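PDB 1UZ5: 402AA LONG hypothetical molybdopterin biosynthesis MOEA protein from Pyrococcus horikoshii, which probably inserts molybdenum into molybdopterin, converting adenylyl-molybdopterin and molybdate to Mo-molybdopterin and AMP in a magnesium-dependent step of molybdenum cofactor synthesis. Local coordinates for residues Lys78-Val83 with Lys95-Tyr100; Ala72-Leu77 with Glu126-Lys131. One frame throughout, in Å; residues are numbered along the deposited sequence.

Overall arrangement
Two ways of joining the same strand meet here, in a mixed sheet of the MoeA N-terminal region. Strand 75-83 pairs antiparallel with strand 126-129 through its first residues (interaction 2), then parallel with strand 97-101 on its other flank through the rest (interaction 1). Their centres are about 13 Å apart and far from that of the elongated chain, about 50 Å for interaction 1 and 56 Å for interaction 2. Along the sequence 72-77 comes first, followed by 78-83, 95-100 and 126-131, with interaction 1 closed within the span that interaction 2 bridges. Packing of V79 CG2 on I127 CG2 at 3.6 Å makes them one continuous unit at the far end of the molecule.

Interaction 1: Lys78-Val83 with Lys95-Tyr100; sequences KVIGSV and KGEAAY
I80 and E97 meet with their side chains crossing at about a right angle: CG2 of I80 rests on CG of E97 at 3.7 Å, and I80 CD1 approaches the carboxylate. With chi1 at 70°, CG1 of I80 stands between the backbone N and the carbonyl carbon and also lies against A98 O in van der Waals contact. OE2 of E97 accepts a hydrogen bond from the backbone N of G94, while K78 NZ, 6.4 Å from E97 OE1, makes no contact with it. At the far end CB of S82 lies at the edge of the Y100 ring, near its plane, and 4.0 Å from Y100 CB.

Behind these contacts runs a parallel backbone ladder. K78 is gripped twice, its N donating to G96 O and its O accepting from A98 N at 2.8 Å, while I80 N closes the next rung on A98 O. The register then slips: three steps from V79 to S82 match two from A98 to Y100, a beta bulge with I80 in a helix-like conformation (psi -4°). Past it the bonds resume, less straight, with Y100 N on G81 O at 3.0 Å and V83 N on Y100 O at 2.9 Å. G96, its phi positive, leads into strand 97-101, its N held by D65.

Loop residues P89 and A105 pack on V83. Strand 97-101 is flanked on its other side by antiparallel strand 58-61, from which Y59 touches V79 and V61 touches A98; beyond strand 75-83 lies strand 126-129, whose I127 touches V79 and A98.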
# COMPACT_ATOMS: atom_id res chain seq x y z
N LYS A 78 13.18 -32.91 42.57
CA LYS A 78 13.45 -31.85 43.52
C LYS A 78 13.40 -30.49 42.82
O LYS A 78 14.04 -30.29 41.79
CB LYS A 78 14.84 -32.07 44.14
CG LYS A 78 15.17 -31.16 45.31
CD LYS A 78 16.55 -31.47 45.86
CE LYS A 78 16.91 -30.55 47.02
NZ LYS A 78 18.29 -30.81 47.54
N VAL A 79 12.61 -29.56 43.37
CA VAL A 79 12.48 -28.21 42.80
C VAL A 79 13.65 -27.38 43.31
O VAL A 79 13.70 -27.02 44.48
CB VAL A 79 11.15 -27.57 43.22
CG1 VAL A 79 11.00 -26.18 42.58
CG2 VAL A 79 10.01 -28.47 42.78
N ILE A 80 14.59 -27.08 42.42
CA ILE A 80 15.79 -26.35 42.83
C ILE A 80 15.81 -24.85 42.52
O ILE A 80 16.76 -24.15 42.89
CB ILE A 80 17.03 -26.96 42.20
CG1 ILE A 80 17.03 -26.68 40.69
CG2 ILE A 80 17.05 -28.48 42.44
CD1 ILE A 80 18.37 -26.90 40.05
N GLY A 81 14.78 -24.35 41.85
CA GLY A 81 14.77 -22.94 41.52
C GLY A 81 13.51 -22.54 40.77
O GLY A 81 12.55 -23.32 40.71
N SER A 82 13.51 -21.34 40.21
CA SER A 82 12.34 -20.87 39.48
C SER A 82 12.72 -19.87 38.40
O SER A 82 13.80 -19.28 38.43
CB SER A 82 11.34 -20.21 40.44
OG SER A 82 11.90 -19.02 40.99
N VAL A 83 11.82 -19.68 37.43
CA VAL A 83 12.07 -18.73 36.36
C VAL A 83 10.79 -17.95 36.13
O VAL A 83 9.73 -18.54 35.90
CB VAL A 83 12.48 -19.41 35.03
CG1 VAL A 83 12.87 -18.32 34.01
CG2 VAL A 83 13.65 -20.37 35.25
N LYS A 95 19.90 -34.32 36.64
CA LYS A 95 18.91 -35.40 36.64
C LYS A 95 18.16 -35.40 37.97
O LYS A 95 18.75 -35.25 39.03
CB LYS A 95 19.58 -36.77 36.42
CG LYS A 95 20.35 -37.31 37.61
CD LYS A 95 20.84 -38.74 37.35
CE LYS A 95 19.68 -39.69 37.09
NZ LYS A 95 20.14 -41.09 36.84
N GLY A 96 16.84 -35.55 37.89
CA GLY A 96 16.03 -35.56 39.09
C GLY A 96 15.75 -34.17 39.64
O GLY A 96 15.36 -34.02 40.80
N GLU A 97 15.94 -33.14 38.82
CA GLU A 97 15.71 -31.76 39.26
C GLU A 97 14.72 -31.02 38.38
O GLU A 97 14.65 -31.25 37.18
CB GLU A 97 17.05 -31.01 39.31
CG GLU A 97 17.95 -31.46 40.46
CD GLU A 97 19.32 -30.83 40.41
OE1 GLU A 97 20.06 -30.92 41.41
OE2 GLU A 97 19.68 -30.25 39.36
N ALA A 98 13.95 -30.12 39.00
CA ALA A 98 12.94 -29.34 38.30
C ALA A 98 12.95 -27.88 38.76
O ALA A 98 13.60 -27.53 39.74
CB ALA A 98 11.56 -29.94 38.54
N ALA A 99 12.21 -27.03 38.05
CA ALA A 99 12.13 -25.62 38.42
C ALA A 99 10.73 -25.11 38.18
O ALA A 99 10.09 -25.46 37.18
CB ALA A 99 13.11 -24.81 37.59
N TYR A 100 10.22 -24.31 39.10
CA TYR A 100 8.91 -23.73 38.89
C TYR A 100 9.12 -22.72 37.76
O TYR A 100 10.17 -22.08 37.68
CB TYR A 100 8.41 -22.98 40.12
CG TYR A 100 7.11 -22.28 39.82
CD1 TYR A 100 5.93 -23.00 39.65
CD2 TYR A 100 7.08 -20.90 39.58
CE1 TYR A 100 4.76 -22.39 39.25
CE2 TYR A 100 5.90 -20.27 39.17
CZ TYR A 100 4.75 -21.02 39.00
OH TYR A 100 3.59 -20.42 38.57

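Interaction 2: Ala72-Leu77 with Glu126-Lys131; sequences ASPVRL and EILIYK
P74 lies side by side with Y130, both side chains pointing the same way, and its CB comes to 3.2 Å from Y130 CD1. V75 starts the strand proper and forms a hydrogen-bonded antiparallel pair with I129: V75 N reaches I129 O at 2.7 Å, and I129 N returns to V75 O. R76 and L128 make up the following non-hydrogen-bonded pair, CD2 of L128 lying against R76 CG at 3.8 Å. Chi2 of R76, at -144°, carries CD to 2.9 Å from E126 OE1. NH1 and E126 OE2 form a salt bridge at 3.4 Å, the hydrogen bond within it being weak and the guanidinium and carboxylate planes 77° apart. An alanine at E126 would probably leave the R76 guanidinium without this charged mate and freer to turn. L77 again bonds twice, its N to I127 O and its O from I127 N at 2.8 Å, and its CD1 presses tightly on I129 CD1 at 3.3 Å.

V61 and Y59 of strand 58-61 touch L77 and I127. V75, L77, I127 and I129 offer one aliphatic face, while the long, bent R76-E126 contact suggests charge attraction more than a directed hydrogen bond; four backbone bonds set the register.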
# COMPACT_ATOMS: atom_id res chain seq x y z
N ALA A 72 0.90 -45.55 39.59
CA ALA A 72 1.24 -46.46 40.68
C ALA A 72 2.58 -46.09 41.30
O ALA A 72 2.75 -46.15 42.52
CB ALA A 72 1.28 -47.90 40.16
N SER A 73 3.54 -45.73 40.45
CA SER A 73 4.87 -45.34 40.92
C SER A 73 5.26 -44.00 40.30
O SER A 73 5.88 -43.94 39.24
CB SER A 73 5.89 -46.41 40.54
OG SER A 73 5.90 -46.64 39.15
N PRO A 74 4.88 -42.89 40.95
CA PRO A 74 5.21 -41.56 40.44
C PRO A 74 6.68 -41.24 40.60
O PRO A 74 7.34 -41.76 41.50
CB PRO A 74 4.33 -40.65 41.28
CG PRO A 74 4.31 -41.37 42.60
CD PRO A 74 4.08 -42.80 42.18
N VAL A 75 7.19 -40.38 39.73
CA VAL A 75 8.59 -39.96 39.81
C VAL A 75 8.66 -38.74 40.71
O VAL A 75 7.78 -37.88 40.67
CB VAL A 75 9.15 -39.57 38.42
CG1 VAL A 75 10.51 -38.90 38.57
CG2 VAL A 75 9.27 -40.80 37.54
N ARG A 76 9.70 -38.67 41.53
CA ARG A 76 9.85 -37.55 42.44
C ARG A 76 11.02 -36.68 41.98
O ARG A 76 12.14 -37.17 41.81
CB ARG A 76 10.12 -38.06 43.86
CG ARG A 76 9.98 -36.99 44.92
CD ARG A 76 10.99 -37.16 46.04
NE ARG A 76 10.83 -38.41 46.78
CZ ARG A 76 11.65 -38.81 47.74
NH1 ARG A 76 12.69 -38.06 48.08
NH2 ARG A 76 11.43 -39.95 48.37
N LEU A 77 10.75 -35.40 41.76
CA LEU A 77 11.79 -34.47 41.33
C LEU A 77 11.94 -33.36 42.37
O LEU A 77 10.97 -32.93 42.98
CB LEU A 77 11.43 -33.85 39.97
CG LEU A 77 11.19 -34.81 38.79
CD1 LEU A 77 10.89 -34.00 37.55
CD2 LEU A 77 12.42 -35.68 38.57
N GLU A 126 9.48 -30.64 46.71
CA GLU A 126 9.64 -31.61 45.64
C GLU A 126 8.30 -31.80 44.97
O GLU A 126 7.28 -31.34 45.48
CB GLU A 126 10.13 -32.95 46.19
CG GLU A 126 11.45 -32.85 46.93
CD GLU A 126 12.17 -34.18 46.97
OE1 GLU A 126 12.52 -34.69 45.89
OE2 GLU A 126 12.40 -34.70 48.08
N ILE A 127 8.29 -32.46 43.82
CA ILE A 127 7.04 -32.69 43.13
C ILE A 127 6.93 -34.14 42.67
O ILE A 127 7.94 -34.79 42.39
CB ILE A 127 6.88 -31.75 41.91
CG1 ILE A 127 8.01 -31.98 40.91
CG2 ILE A 127 6.88 -30.30 42.37
CD1 ILE A 127 7.85 -31.19 39.61
N LEU A 128 5.70 -34.64 42.59
CA LEU A 128 5.45 -36.01 42.15
C LEU A 128 4.80 -35.97 40.78
O LEU A 128 3.82 -35.26 40.56
CB LEU A 128 4.54 -36.74 43.14
CG LEU A 128 5.09 -37.00 44.55
CD1 LEU A 128 4.02 -37.66 45.40
CD2 LEU A 128 6.33 -37.88 44.47
N ILE A 129 5.35 -36.76 39.86
CA ILE A 129 4.86 -36.84 38.49
C ILE A 129 4.33 -38.25 38.25
O ILE A 129 5.04 -39.23 38.49
CB ILE A 129 6.00 -36.51 37.51
CG1 ILE A 129 6.55 -35.12 37.82
CG2 ILE A 129 5.50 -36.58 36.07
CD1 ILE A 129 7.75 -34.71 37.00
N TYR A 130 3.10 -38.34 37.77
CA TYR A 130 2.43 -39.62 37.55
C TYR A 130 2.32 -40.02 36.08
O TYR A 130 1.90 -41.14 35.77
CB TYR A 130 1.02 -39.56 38.16
CG TYR A 130 1.01 -39.21 39.63
CD1 TYR A 130 1.20 -40.18 40.60
CD2 TYR A 130 0.82 -37.89 40.04
CE1 TYR A 130 1.21 -39.86 41.96
CE2 TYR A 130 0.84 -37.55 41.40
CZ TYR A 130 1.03 -38.54 42.35
OH TYR A 130 1.05 -38.22 43.69
N LYS A 131 2.68 -39.11 35.19
CA LYS A 131 2.60 -39.36 33.76
C LYS A 131 3.87 -38.86 33.07
O LYS A 131 4.35 -37.77 33.35
CB LYS A 131 1.38 -38.65 33.19
CG LYS A 131 1.10 -38.90 31.72
CD LYS A 131 -0.14 -38.14 31.28
CE LYS A 131 -0.48 -38.41 29.83
NZ LYS A 131 -1.69 -37.64 29.40